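Local coordinates for molybdate-binding protein MolA (Haemophilus influenzae, PDB 3PSH) that binds molybdate and tungstate, but not sulfate or phosphate, and delivers molybdate to the ABC transporter MolBC for low-affinity import, at residues Pro283-Lys295 and Val305-Tyr319. Sequence-based numbering, arbitrary orientation.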
ATOM      1  N   PRO A 283      -2.733   6.341   0.516  1.00 14.05           N
ATOM      2  CA  PRO A 283      -2.745   7.762   0.789  1.00 13.84           C
ATOM      3  C   PRO A 283      -2.240   8.072   2.173  1.00 14.70           C
ATOM      4  O   PRO A 283      -1.573   9.114   2.331  1.00 14.45           O
ATOM      5  CB  PRO A 283      -4.237   8.160   0.673  1.00 14.22           C
ATOM      6  CG  PRO A 283      -5.050   6.759   0.688  1.00 12.16           C
ATOM      7  CD  PRO A 283      -4.064   5.761   0.132  1.00 13.64           C
ATOM      8  N   GLU A 284      -2.597   7.269   3.170  1.00 12.84           N
ATOM      9  CA  GLU A 284      -2.081   7.534   4.549  1.00 13.56           C
ATOM     10  C   GLU A 284      -0.612   7.325   4.704  1.00 13.76           C
ATOM     11  O   GLU A 284      -0.002   7.911   5.619  1.00 14.32           O
ATOM     12  CB  GLU A 284      -2.845   6.708   5.628  1.00 14.82           C
ATOM     13  CG  GLU A 284      -2.626   5.179   5.582  1.00 13.75           C
ATOM     14  CD  GLU A 284      -3.411   4.374   4.556  1.00 14.73           C
ATOM     15  OE1 GLU A 284      -3.953   4.975   3.596  1.00 13.55           O
ATOM     16  OE2 GLU A 284      -3.473   3.130   4.733  1.00 14.61           O
ATOM     17  N   ALA A 285      -0.055   6.463   3.865  1.00 14.00           N
ATOM     18  CA  ALA A 285       1.427   6.187   3.907  1.00 12.65           C
ATOM     19  C   ALA A 285       2.157   7.420   3.462  1.00 12.02           C
ATOM     20  O   ALA A 285       3.150   7.749   4.105  1.00 13.63           O
ATOM     21  CB  ALA A 285       1.762   5.052   3.041  1.00 10.45           C
ATOM     22  N   LEU A 286       1.694   8.088   2.389  1.00 11.59           N
ATOM     23  CA  LEU A 286       2.309   9.428   2.000  1.00 11.78           C
ATOM     24  C   LEU A 286       2.109  10.454   3.085  1.00 13.22           C
ATOM     25  O   LEU A 286       3.081  11.017   3.663  1.00 15.86           O
ATOM     26  CB  LEU A 286       1.707   9.976   0.658  1.00 12.93           C
ATOM     27  CG  LEU A 286       2.360   9.172  -0.499  1.00 14.46           C
ATOM     28  CD1 LEU A 286       2.015   7.647  -0.705  1.00 12.79           C
ATOM     29  CD2 LEU A 286       2.059   9.939  -1.835  1.00 11.73           C
ATOM     30  N   ALA A 287       0.832  10.681   3.440  1.00 12.00           N
ATOM     31  CA  ALA A 287       0.486  11.834   4.238  1.00 12.46           C
ATOM     32  C   ALA A 287       1.122  11.740   5.677  1.00 15.23           C
ATOM     33  O   ALA A 287       1.748  12.707   6.225  1.00 15.75           O
ATOM     34  CB  ALA A 287      -0.994  11.962   4.278  1.00 15.69           C
ATOM     35  N   LEU A 288       0.943  10.580   6.290  1.00 13.21           N
ATOM     36  CA  LEU A 288       1.365  10.372   7.643  1.00 15.06           C
ATOM     37  C   LEU A 288       2.671   9.525   7.732  1.00 15.14           C
ATOM     38  O   LEU A 288       3.562   9.757   8.590  1.00 15.54           O
ATOM     39  CB  LEU A 288       0.179   9.679   8.423  1.00 15.43           C
ATOM     40  CG  LEU A 288      -1.196  10.362   8.281  1.00 14.86           C
ATOM     41  CD1 LEU A 288      -2.267   9.505   9.037  1.00 15.46           C
ATOM     42  CD2 LEU A 288      -1.180  11.787   8.877  1.00 16.26           C
ATOM     43  N   GLY A 289       2.734   8.453   6.955  1.00 15.21           N
ATOM     44  CA  GLY A 289       3.819   7.545   7.078  1.00 13.98           C
ATOM     45  C   GLY A 289       5.168   8.220   6.788  1.00 14.70           C
ATOM     46  O   GLY A 289       6.122   7.946   7.507  1.00 13.77           O
ATOM     47  N   GLU A 290       5.286   8.947   5.678  1.00 13.39           N
ATOM     48  CA  GLU A 290       6.574   9.556   5.335  1.00 12.42           C
ATOM     49  C   GLU A 290       6.978  10.594   6.391  1.00 12.09           C
ATOM     50  O   GLU A 290       8.151  10.713   6.747  1.00 13.69           O
ATOM     51  CB  GLU A 290       6.495  10.246   3.984  1.00 13.31           C
ATOM     52  CG  GLU A 290       6.348   9.181   2.891  1.00 12.22           C
ATOM     53  CD  GLU A 290       6.256   9.781   1.467  1.00 13.80           C
ATOM     54  OE1 GLU A 290       6.290  11.020   1.275  1.00 14.45           O
ATOM     55  OE2 GLU A 290       6.028   8.934   0.498  1.00 13.65           O
ATOM     56  N   VAL A 291       5.991  11.248   6.984  1.00 14.30           N
ATOM     57  CA  VAL A 291       6.280  12.264   8.058  1.00 14.35           C
ATOM     58  C   VAL A 291       6.761  11.459   9.310  1.00 15.21           C
ATOM     59  O   VAL A 291       7.801  11.824   9.922  1.00 13.44           O
ATOM     60  CB  VAL A 291       5.068  13.177   8.388  1.00 13.67           C
ATOM     61  CG1 VAL A 291       5.425  14.148   9.531  1.00 16.81           C
ATOM     62  CG2 VAL A 291       4.606  13.961   7.105  1.00 14.62           C
ATOM     63  N   TRP A 292       6.070  10.355   9.696  1.00 13.65           N
ATOM     64  CA  TRP A 292       6.637   9.522  10.776  1.00 12.99           C
ATOM     65  C   TRP A 292       8.081   9.102  10.568  1.00 11.75           C
ATOM     66  O   TRP A 292       8.931   9.244  11.521  1.00 13.80           O
ATOM     67  CB  TRP A 292       5.759   8.290  11.000  1.00 13.96           C
ATOM     68  CG  TRP A 292       6.298   7.424  12.149  1.00 14.84           C
ATOM     69  CD1 TRP A 292       5.935   7.514  13.452  1.00 14.25           C
ATOM     70  CD2 TRP A 292       7.155   6.293  12.041  1.00 16.99           C
ATOM     71  NE1 TRP A 292       6.581   6.563  14.206  1.00 12.33           N
ATOM     72  CE2 TRP A 292       7.354   5.786  13.364  1.00 12.71           C
ATOM     73  CE3 TRP A 292       7.862   5.685  10.948  1.00 12.64           C
ATOM     74  CZ2 TRP A 292       8.227   4.684  13.611  1.00 16.03           C
ATOM     75  CZ3 TRP A 292       8.771   4.585  11.212  1.00 12.78           C
ATOM     76  CH2 TRP A 292       8.905   4.102  12.547  1.00 18.62           C
ATOM     77  N   LEU A 293       8.403   8.599   9.346  1.00 12.73           N
ATOM     78  CA  LEU A 293       9.740   8.072   9.168  1.00 11.83           C
ATOM     79  C   LEU A 293      10.741   9.281   9.184  1.00 11.22           C
ATOM     80  O   LEU A 293      11.871   9.159   9.717  1.00 14.23           O
ATOM     81  CB  LEU A 293       9.837   7.283   7.828  1.00 12.48           C
ATOM     82  CG  LEU A 293      11.184   6.661   7.509  1.00 11.88           C
ATOM     83  CD1 LEU A 293      11.623   5.665   8.603  1.00 15.98           C
ATOM     84  CD2 LEU A 293      11.028   5.942   6.143  1.00 16.28           C
ATOM     85  N   ALA A 294      10.325  10.411   8.584  1.00 14.09           N
ATOM     86  CA  ALA A 294      11.224  11.602   8.532  1.00 12.81           C
ATOM     87  C   ALA A 294      11.505  12.010   9.976  1.00 14.30           C
ATOM     88  O   ALA A 294      12.655  12.285  10.312  1.00 13.83           O
ATOM     89  CB  ALA A 294      10.589  12.730   7.782  1.00 13.72           C
ATOM     90  N   LYS A 295      10.475  12.044  10.852  1.00 12.85           N
ATOM     91  CA  LYS A 295      10.660  12.518  12.215  1.00 14.40           C
ATOM     92  C   LYS A 295      11.487  11.521  13.030  1.00 12.43           C
ATOM     93  O   LYS A 295      12.198  11.898  13.996  1.00 13.42           O
ATOM     94  CB  LYS A 295       9.306  12.747  12.957  1.00 16.00           C
ATOM     95  CG  LYS A 295       8.434  13.799  12.529  1.00 17.37           C
ATOM     96  CD  LYS A 295       7.162  13.967  13.491  1.00 17.14           C
ATOM     97  CE  LYS A 295       7.386  14.196  15.060  1.00 20.10           C
ATOM     98  NZ  LYS A 295       7.761  15.623  15.384  1.00 21.10           N
ATOM     99  N   VAL A 305       6.495  19.784  14.147  1.00 18.15           N
ATOM    100  CA  VAL A 305       5.455  19.019  13.373  1.00 19.30           C
ATOM    101  C   VAL A 305       4.729  18.111  14.336  1.00 17.82           C
ATOM    102  O   VAL A 305       5.292  17.133  14.824  1.00 21.32           O
ATOM    103  CB  VAL A 305       6.127  18.208  12.249  1.00 19.83           C
ATOM    104  CG1 VAL A 305       5.111  17.338  11.547  1.00 22.72           C
ATOM    105  CG2 VAL A 305       6.741  19.226  11.244  1.00 21.68           C
ATOM    106  N   ASP A 306       3.471  18.455  14.621  1.00 19.15           N
ATOM    107  CA  ASP A 306       2.645  17.738  15.608  1.00 19.22           C
ATOM    108  C   ASP A 306       2.048  16.494  14.894  1.00 15.97           C
ATOM    109  O   ASP A 306       0.974  16.571  14.282  1.00 18.95           O
ATOM    110  CB  ASP A 306       1.516  18.609  16.145  1.00 20.09           C
ATOM    111  CG  ASP A 306       0.660  17.883  17.199  1.00 22.75           C
ATOM    112  OD1 ASP A 306       0.757  16.613  17.418  1.00 24.91           O
ATOM    113  OD2 ASP A 306      -0.082  18.624  17.894  1.00 30.93           O
ATOM    114  N   LEU A 307       2.824  15.448  14.768  1.00 17.83           N
ATOM    115  CA  LEU A 307       2.310  14.269  13.983  1.00 18.47           C
ATOM    116  C   LEU A 307       1.062  13.645  14.643  1.00 18.88           C
ATOM    117  O   LEU A 307       0.163  13.117  13.960  1.00 18.04           O
ATOM    118  CB  LEU A 307       3.450  13.227  13.829  1.00 19.70           C
ATOM    119  CG  LEU A 307       3.020  11.985  13.019  1.00 19.61           C
ATOM    120  CD1 LEU A 307       2.519  12.393  11.676  1.00 20.56           C
ATOM    121  CD2 LEU A 307       4.117  11.068  12.808  1.00 24.21           C
ATOM    122  N   ASP A 308       0.988  13.656  15.968  1.00 19.33           N
ATOM    123  CA  ASP A 308      -0.183  13.039  16.645  1.00 21.48           C
ATOM    124  C   ASP A 308      -1.452  13.685  16.129  1.00 18.39           C
ATOM    125  O   ASP A 308      -2.514  13.000  15.924  1.00 19.57           O
ATOM    126  CB  ASP A 308      -0.103  13.241  18.180  1.00 20.92           C
ATOM    127  CG  ASP A 308       0.910  12.340  18.819  1.00 28.44           C
ATOM    128  OD1 ASP A 308       1.326  11.324  18.207  1.00 25.36           O
ATOM    129  OD2 ASP A 308       1.378  12.702  19.924  1.00 31.43           O
ATOM    130  N   LYS A 309      -1.435  15.017  15.971  1.00 18.60           N
ATOM    131  CA  LYS A 309      -2.649  15.784  15.534  1.00 21.07           C
ATOM    132  C   LYS A 309      -2.897  15.509  14.061  1.00 20.54           C
ATOM    133  O   LYS A 309      -4.063  15.440  13.584  1.00 21.59           O
ATOM    134  CB  LYS A 309      -2.471  17.303  15.803  1.00 21.76           C
ATOM    135  CG  LYS A 309      -3.505  18.279  15.269  1.00 26.42           C
ATOM    136  CD  LYS A 309      -3.336  19.695  15.945  1.00 31.12           C
ATOM    137  CE  LYS A 309      -4.414  20.711  15.453  1.00 37.06           C
ATOM    138  NZ  LYS A 309      -4.616  20.654  13.961  1.00 36.72           N
ATOM    139  N   MET A 310      -1.793  15.412  13.309  1.00 21.00           N
ATOM    140  CA  MET A 310      -1.930  15.204  11.886  1.00 19.70           C
ATOM    141  C   MET A 310      -2.661  13.858  11.767  1.00 18.64           C
ATOM    142  O   MET A 310      -3.597  13.703  10.935  1.00 18.28           O
ATOM    143  CB  MET A 310      -0.575  15.167  11.187  1.00 18.48           C
ATOM    144  CG  MET A 310      -0.093  16.538  10.814  1.00 24.64           C
ATOM    145  SD  MET A 310       1.553  16.204  10.010  1.00 29.00           S
ATOM    146  CE  MET A 310       1.987  17.939   9.617  1.00 35.91           C
ATOM    147  N   VAL A 311      -2.226  12.873  12.552  1.00 17.78           N
ATOM    148  CA  VAL A 311      -2.796  11.500  12.437  1.00 17.94           C
ATOM    149  C   VAL A 311      -4.249  11.435  12.891  1.00 19.31           C
ATOM    150  O   VAL A 311      -5.137  10.816  12.211  1.00 17.21           O
ATOM    151  CB  VAL A 311      -1.941  10.499  13.260  1.00 16.91           C
ATOM    152  CG1 VAL A 311      -2.681   9.107  13.347  1.00 17.25           C
ATOM    153  CG2 VAL A 311      -0.528  10.319  12.720  1.00 18.01           C
ATOM    154  N   ASN A 312      -4.507  12.128  13.998  1.00 19.02           N
ATOM    155  CA  ASN A 312      -5.895  12.213  14.487  1.00 21.41           C
ATOM    156  C   ASN A 312      -6.867  12.848  13.479  1.00 21.19           C
ATOM    157  O   ASN A 312      -7.953  12.249  13.214  1.00 20.35           O
ATOM    158  CB  ASN A 312      -6.021  12.996  15.773  1.00 23.99           C
ATOM    159  CG  ASN A 312      -7.463  12.946  16.310  1.00 30.15           C
ATOM    160  OD1 ASN A 312      -7.961  11.844  16.631  1.00 35.78           O
ATOM    161  ND2 ASN A 312      -8.157  14.108  16.353  1.00 31.94           N
ATOM    162  N   ASP A 313      -6.483  13.999  12.908  1.00 19.08           N
ATOM    163  CA  ASP A 313      -7.334  14.728  11.976  1.00 18.57           C
ATOM    164  C   ASP A 313      -7.663  13.808  10.726  1.00 16.54           C
ATOM    165  O   ASP A 313      -8.786  13.757  10.222  1.00 18.66           O
ATOM    166  CB  ASP A 313      -6.640  16.012  11.462  1.00 20.23           C
ATOM    167  CG  ASP A 313      -6.534  17.095  12.541  1.00 20.76           C
ATOM    168  OD1 ASP A 313      -7.284  16.964  13.530  1.00 26.02           O
ATOM    169  OD2 ASP A 313      -5.623  17.970  12.363  1.00 22.55           O
ATOM    170  N   TYR A 314      -6.614  13.098  10.282  1.00 16.02           N
ATOM    171  CA  TYR A 314      -6.689  12.215   9.138  1.00 15.85           C
ATOM    172  C   TYR A 314      -7.609  11.011   9.466  1.00 15.08           C
ATOM    173  O   TYR A 314      -8.503  10.662   8.615  1.00 15.03           O
ATOM    174  CB  TYR A 314      -5.267  11.708   8.743  1.00 13.97           C
ATOM    175  CG  TYR A 314      -5.221  10.876   7.393  1.00 12.30           C
ATOM    176  CD1 TYR A 314      -4.729  11.447   6.267  1.00 10.99           C
ATOM    177  CD2 TYR A 314      -5.789   9.625   7.339  1.00 15.10           C
ATOM    178  CE1 TYR A 314      -4.719  10.713   4.998  1.00 15.48           C
ATOM    179  CE2 TYR A 314      -5.736   8.851   6.197  1.00 12.42           C
ATOM    180  CZ  TYR A 314      -5.238   9.418   4.975  1.00 13.39           C
ATOM    181  OH  TYR A 314      -5.256   8.710   3.757  1.00 15.86           O
ATOM    182  N   TYR A 315      -7.400  10.391  10.615  1.00 16.20           N
ATOM    183  CA  TYR A 315      -8.196   9.218  11.010  1.00 15.96           C
ATOM    184  C   TYR A 315      -9.650   9.656  11.207  1.00 17.81           C
ATOM    185  O   TYR A 315     -10.530   8.956  10.731  1.00 16.84           O
ATOM    186  CB  TYR A 315      -7.651   8.479  12.222  1.00 16.94           C
ATOM    187  CG  TYR A 315      -6.688   7.392  11.859  1.00 16.10           C
ATOM    188  CD1 TYR A 315      -5.475   7.648  11.188  1.00 15.56           C
ATOM    189  CD2 TYR A 315      -6.971   6.044  12.165  1.00 16.04           C
ATOM    190  CE1 TYR A 315      -4.588   6.535  10.874  1.00 15.44           C
ATOM    191  CE2 TYR A 315      -6.083   4.970  11.923  1.00 13.84           C
ATOM    192  CZ  TYR A 315      -4.860   5.242  11.220  1.00 14.29           C
ATOM    193  OH  TYR A 315      -4.071   4.137  10.938  1.00 13.99           O
ATOM    194  N   GLN A 316      -9.894  10.831  11.772  1.00 19.10           N
ATOM    195  CA  GLN A 316     -11.306  11.173  12.057  1.00 21.01           C
ATOM    196  C   GLN A 316     -12.013  11.434  10.710  1.00 20.68           C
ATOM    197  O   GLN A 316     -13.198  11.034  10.559  1.00 20.83           O
ATOM    198  CB  GLN A 316     -11.350  12.431  12.959  1.00 19.38           C
ATOM    199  CG  GLN A 316     -10.774  12.148  14.369  1.00 23.19           C
ATOM    200  CD  GLN A 316     -11.711  11.351  15.264  1.00 26.55           C
ATOM    201  OE1 GLN A 316     -12.852  11.090  14.922  1.00 27.67           O
ATOM    202  NE2 GLN A 316     -11.173  10.875  16.414  1.00 32.58           N
ATOM    203  N   LYS A 317     -11.257  11.996   9.730  1.00 19.83           N
ATOM    204  CA  LYS A 317     -11.811  12.314   8.402  1.00 19.89           C
ATOM    205  C   LYS A 317     -12.070  11.086   7.515  1.00 18.29           C
ATOM    206  O   LYS A 317     -13.235  10.857   7.064  1.00 19.17           O
ATOM    207  CB  LYS A 317     -10.993  13.371   7.653  1.00 19.25           C
ATOM    208  CG  LYS A 317     -11.391  13.511   6.211  1.00 22.06           C
ATOM    209  CD  LYS A 317     -12.569  14.474   6.035  1.00 25.80           C
ATOM    210  CE  LYS A 317     -12.982  14.516   4.550  1.00 23.97           C
ATOM    211  NZ  LYS A 317     -14.402  15.224   4.572  1.00 26.87           N
ATOM    212  N   PHE A 318     -11.065  10.167   7.442  1.00 17.33           N
ATOM    213  CA  PHE A 318     -11.112   9.089   6.432  1.00 16.44           C
ATOM    214  C   PHE A 318     -11.473   7.765   7.041  1.00 17.23           C
ATOM    215  O   PHE A 318     -11.993   6.887   6.305  1.00 16.70           O
ATOM    216  CB  PHE A 318      -9.733   9.062   5.690  1.00 16.09           C
ATOM    217  CG  PHE A 318      -9.548  10.338   4.848  1.00 15.02           C
ATOM    218  CD1 PHE A 318     -10.441  10.628   3.829  1.00 12.73           C
ATOM    219  CD2 PHE A 318      -8.554  11.287   5.142  1.00 15.02           C
ATOM    220  CE1 PHE A 318     -10.360  11.806   3.100  1.00 16.00           C
ATOM    221  CE2 PHE A 318      -8.441  12.470   4.403  1.00 15.20           C
ATOM    222  CZ  PHE A 318      -9.314  12.744   3.345  1.00 15.95           C
ATOM    223  N   TYR A 319     -11.139   7.550   8.325  1.00 15.76           N
ATOM    224  CA  TYR A 319     -11.559   6.286   8.948  1.00 15.31           C
ATOM    225  C   TYR A 319     -12.699   6.442   9.919  1.00 17.18           C
ATOM    226  O   TYR A 319     -13.128   5.455  10.453  1.00 19.44           O
ATOM    227  CB  TYR A 319     -10.385   5.590   9.669  1.00 13.56           C
ATOM    228  CG  TYR A 319      -9.287   5.063   8.746  1.00 16.17           C
ATOM    229  CD1 TYR A 319      -9.546   3.987   7.854  1.00 15.32           C
ATOM    230  CD2 TYR A 319      -7.982   5.629   8.781  1.00 12.72           C
ATOM    231  CE1 TYR A 319      -8.531   3.444   7.027  1.00 13.21           C
ATOM    232  CE2 TYR A 319      -6.931   5.034   7.987  1.00 13.10           C
ATOM    233  CZ  TYR A 319      -7.235   4.023   7.080  1.00 15.28           C
ATOM    234  OH  TYR A 319      -6.239   3.441   6.360  1.00 16.51           O
TER
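Leu288, Leu307 and Tyr314 interlock helix 283-295 with segment 305-319, a worked example of antiparallel knobs-into-holes packing; the axes of helices 283-295 and 307-319 come within 10.1 Å at 167°. Leu288 fills the hole formed by Met310, Val311, Tyr314 and Tyr315: its CD1 lies 3.6 Å from Tyr314 CG and reaches the edge of the Tyr315 ring, while CD2 rests against the backbone of Met310. In return Leu307 enters among Leu288, Val291, Trp292 and Lys295. Its chi1 of -179° puts CG anti to the backbone N; from there, chi2 of 57° sends CD1 to Val291 CG1 and CD2 to within 3.6 Å of Trp292 CA. Tyr314 is the third knob, its ring set obliquely against Ala287 and Glu284, with Phe318 CD2 over one face.

Polar groups close both ends. The far half of the Lys295 chain folds back so that NZ donates to Val305 O at 2.9 Å, in the carbonyl plane; Phe302 O also accepts from this ammonium. At the other end, Glu284 OE2 lies 3.2 Å from Tyr319 OH, but the carboxylate is held by Lys276, Asn30 and Gln34, while Tyr314 OH is hydrogen-bonded to Gln34 OE1 and Tyr319 OH to Asn30 OD1.

Pro283, Phe318 and Tyr319 pack against helix 26-34, whose first residues bind molybdate (the side chain of Glu284 lies about 10 Å from the bound ion), while helix 154-165 touches Leu286, Tyr314 and Phe318, and helix 201-208 flanks helix 283-295 through Ala285, Leu286 and Glu290.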